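Local coordinates for 6-phosphogluconate dehydratase (Shewanella oneidensis, PDB 2GP4), which catalyses the dehydration of 6-phosphogluconate (EC 4.2.1.12), probably with an iron-sulfur cluster that this apo form lacks, at residues M253-L261 and V301-G310. Residues are numbered along the deposited sequence; the frame is centred on the assembly and turned at random.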
loop_
_atom_site.group_PDB
_atom_site.type_symbol
_atom_site.label_atom_id
_atom_site.label_comp_id
_atom_site.label_asym_id
_atom_site.label_seq_id
_atom_site.Cartn_x
_atom_site.Cartn_y
_atom_site.Cartn_z
HETATM N N MSE A 253 5.470 -2.413 5.209
HETATM C CA MSE A 253 6.241 -2.061 4.020
HETATM C C MSE A 253 7.619 -1.518 4.401
HETATM O O MSE A 253 8.620 -1.890 3.798
HETATM C CB MSE A 253 5.476 -1.047 3.152
HETATM C CG MSE A 253 6.088 -0.807 1.762
HETATM SE SE MSE A 253 5.686 0.945 0.938
HETATM C CE MSE A 253 6.282 2.145 2.372
ATOM N N LEU A 254 7.667 -0.651 5.408
ATOM C CA LEU A 254 8.936 -0.081 5.882
ATOM C C LEU A 254 9.875 -1.143 6.456
ATOM O O LEU A 254 11.097 -0.962 6.462
ATOM C CB LEU A 254 8.702 1.022 6.927
ATOM C CG LEU A 254 8.060 2.359 6.542
ATOM C CD1 LEU A 254 8.776 3.032 5.367
ATOM C CD2 LEU A 254 6.584 2.177 6.243
ATOM N N GLU A 255 9.291 -2.239 6.936
ATOM C CA GLU A 255 10.038 -3.353 7.506
ATOM C C GLU A 255 10.793 -4.149 6.436
ATOM O O GLU A 255 11.997 -4.361 6.567
ATOM C CB GLU A 255 9.097 -4.270 8.294
ATOM C CG GLU A 255 9.788 -5.349 9.111
ATOM C CD GLU A 255 10.212 -4.886 10.495
ATOM O OE1 GLU A 255 11.122 -5.520 11.065
ATOM O OE2 GLU A 255 9.640 -3.909 11.023
ATOM N N VAL A 256 10.088 -4.578 5.387
ATOM C CA VAL A 256 10.693 -5.374 4.307
ATOM C C VAL A 256 11.657 -4.572 3.440
ATOM O O VAL A 256 12.579 -5.129 2.847
ATOM C CB VAL A 256 9.637 -6.045 3.382
ATOM C CG1 VAL A 256 9.116 -7.309 4.004
ATOM C CG2 VAL A 256 8.502 -5.082 3.042
HETATM N N MSE A 257 11.424 -3.267 3.372
HETATM C CA MSE A 257 12.250 -2.363 2.589
HETATM C C MSE A 257 13.443 -1.840 3.391
HETATM O O MSE A 257 14.234 -1.046 2.891
HETATM C CB MSE A 257 11.405 -1.207 2.065
HETATM C CG MSE A 257 10.377 -1.628 1.029
HETATM SE SE MSE A 257 9.381 -0.121 0.308
HETATM C CE MSE A 257 10.887 0.944 -0.327
ATOM N N GLY A 258 13.557 -2.295 4.638
ATOM C CA GLY A 258 14.680 -1.955 5.505
ATOM C C GLY A 258 14.789 -0.476 5.814
ATOM O O GLY A 258 15.888 0.072 5.874
ATOM N N LEU A 259 13.639 0.166 6.008
ATOM C CA LEU A 259 13.580 1.608 6.224
ATOM C C LEU A 259 13.410 1.989 7.695
ATOM O O LEU A 259 13.411 3.166 8.044
ATOM C CB LEU A 259 12.477 2.227 5.353
ATOM C CG LEU A 259 12.834 3.094 4.131
ATOM C CD1 LEU A 259 14.293 3.022 3.701
ATOM C CD2 LEU A 259 11.906 2.766 2.966
ATOM N N GLN A 260 13.263 0.979 8.546
ATOM C CA GLN A 260 13.234 1.161 9.994
ATOM C C GLN A 260 13.942 -0.013 10.662
ATOM O O GLN A 260 14.149 -1.044 10.030
ATOM C CB GLN A 260 11.795 1.284 10.503
ATOM C CG GLN A 260 10.857 0.174 10.035
ATOM C CD GLN A 260 9.424 0.359 10.509
ATOM O OE1 GLN A 260 8.880 1.464 10.493
ATOM N NE2 GLN A 260 8.803 -0.736 10.924
ATOM N N LEU A 261 14.315 0.149 11.929
ATOM C CA LEU A 261 14.954 -0.924 12.696
ATOM C C LEU A 261 14.120 -2.209 12.716
ATOM O O LEU A 261 12.902 -2.150 12.862
ATOM C CB LEU A 261 15.257 -0.460 14.124
ATOM C CG LEU A 261 16.652 0.066 14.498
ATOM C CD1 LEU A 261 17.426 0.665 13.330
ATOM C CD2 LEU A 261 16.543 1.065 15.641
ATOM N N VAL A 301 18.746 3.212 -0.554
ATOM C CA VAL A 301 18.096 2.138 0.196
ATOM C C VAL A 301 16.783 1.769 -0.501
ATOM O O VAL A 301 16.463 0.590 -0.664
ATOM C CB VAL A 301 17.866 2.519 1.673
ATOM C CG1 VAL A 301 17.108 1.413 2.409
ATOM C CG2 VAL A 301 19.197 2.787 2.359
ATOM N N VAL A 302 16.043 2.790 -0.931
ATOM C CA VAL A 302 14.938 2.591 -1.851
ATOM C C VAL A 302 15.546 2.352 -3.235
ATOM O O VAL A 302 16.200 3.232 -3.803
ATOM C CB VAL A 302 13.957 3.791 -1.864
ATOM C CG1 VAL A 302 12.896 3.609 -2.935
ATOM C CG2 VAL A 302 13.310 3.984 -0.478
ATOM N N ASN A 303 15.354 1.139 -3.744
ATOM C CA ASN A 303 15.847 0.742 -5.061
ATOM C C ASN A 303 14.903 -0.296 -5.643
ATOM O O ASN A 303 13.922 -0.658 -4.993
ATOM C CB ASN A 303 17.287 0.205 -4.992
ATOM C CG ASN A 303 17.418 -1.016 -4.096
ATOM O OD1 ASN A 303 16.825 -2.063 -4.355
ATOM N ND2 ASN A 303 18.206 -0.889 -3.043
ATOM N N GLU A 304 15.200 -0.770 -6.849
ATOM C CA GLU A 304 14.339 -1.717 -7.552
ATOM C C GLU A 304 14.070 -2.992 -6.745
ATOM O O GLU A 304 12.926 -3.444 -6.662
ATOM C CB GLU A 304 14.911 -2.057 -8.931
ATOM C CG GLU A 304 15.139 -0.843 -9.849
ATOM C CD GLU A 304 16.583 -0.333 -9.858
ATOM O OE1 GLU A 304 17.227 -0.273 -8.791
ATOM O OE2 GLU A 304 17.076 0.022 -10.951
ATOM N N LYS A 305 15.116 -3.551 -6.141
ATOM C CA LYS A 305 14.990 -4.781 -5.358
ATOM C C LYS A 305 14.155 -4.578 -4.096
ATOM O O LYS A 305 13.350 -5.443 -3.730
ATOM C CB LYS A 305 16.364 -5.321 -4.966
ATOM C CG LYS A 305 17.174 -5.894 -6.112
ATOM C CD LYS A 305 18.603 -6.117 -5.677
ATOM C CE LYS A 305 19.515 -6.331 -6.867
ATOM N NZ LYS A 305 19.387 -7.707 -7.431
ATOM N N SER A 306 14.357 -3.440 -3.429
ATOM C CA SER A 306 13.658 -3.174 -2.174
ATOM C C SER A 306 12.193 -2.822 -2.431
ATOM O O SER A 306 11.321 -3.173 -1.639
ATOM C CB SER A 306 14.376 -2.104 -1.342
ATOM O OG SER A 306 14.493 -0.883 -2.046
ATOM N N ILE A 307 11.936 -2.154 -3.553
ATOM C CA ILE A 307 10.572 -1.907 -4.022
ATOM C C ILE A 307 9.839 -3.218 -4.322
ATOM O O ILE A 307 8.713 -3.433 -3.851
ATOM C CB ILE A 307 10.549 -0.949 -5.246
ATOM C CG1 ILE A 307 10.841 0.492 -4.801
ATOM C CG2 ILE A 307 9.211 -1.019 -5.995
ATOM C CD1 ILE A 307 9.819 1.083 -3.823
ATOM N N VAL A 308 10.481 -4.097 -5.089
ATOM C CA VAL A 308 9.923 -5.426 -5.359
ATOM C C VAL A 308 9.643 -6.167 -4.039
ATOM O O VAL A 308 8.570 -6.738 -3.865
ATOM C CB VAL A 308 10.835 -6.255 -6.301
ATOM C CG1 VAL A 308 10.472 -7.742 -6.273
ATOM C CG2 VAL A 308 10.763 -5.716 -7.725
ATOM N N ASN A 309 10.603 -6.118 -3.115
ATOM C CA ASN A 309 10.462 -6.709 -1.786
ATOM C C ASN A 309 9.209 -6.205 -1.069
ATOM O O ASN A 309 8.495 -6.980 -0.426
ATOM C CB ASN A 309 11.715 -6.445 -0.925
ATOM C CG ASN A 309 12.892 -7.386 -1.262
ATOM O OD1 ASN A 309 12.803 -8.225 -2.162
ATOM N ND2 ASN A 309 13.999 -7.241 -0.523
ATOM N N GLY A 310 8.949 -4.906 -1.199
ATOM C CA GLY A 310 7.779 -4.283 -0.597
ATOM C C GLY A 310 6.503 -4.818 -1.196
ATOM O O GLY A 310 5.534 -5.062 -0.480
HETATM O O HOH W 1 14.255 -4.606 1.031
#
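Met257, a selenomethionine, fills the tight half of this buried contact. Met257 CA lies 5.0 Å from Ser306 CA, the closest CA pair across the contact. The side chain comes nearer still: Met257 CG is 3.2 Å from Ser306 O, and Gly310, having no side chain, admits it to 4.1 Å from its CA. A bend at the last torsion (chi3 56°) carries Met257 CE into the corner formed by Ile307 CD1, at 3.7 Å, and Val302 CG2. Leu259 extends this apolar patch; its side chain and that of Val301 run past each other in opposite directions, Leu259 CD1 3.5 Å from Val301 CG1. The other side, though also buried, is less direct: a single water donates to Val256 O and accepts from Asn309 ND2, while Val256 CG2 touches Gly310 CA at 3.8 Å. Asn309 OD1 is held by His387 N. Two helix ends meet here, in the largely alpha-helical N-terminal domain of this dehydratase: a Schellman motif at Gly258 (phi 62°), with bonds from Leu259 N to Leu254 O and Gly258 N to Glu255 O, and a capping box pairing Asn303 N with Ser306 OG (161°) and Ser306 N with Asn303 OD1.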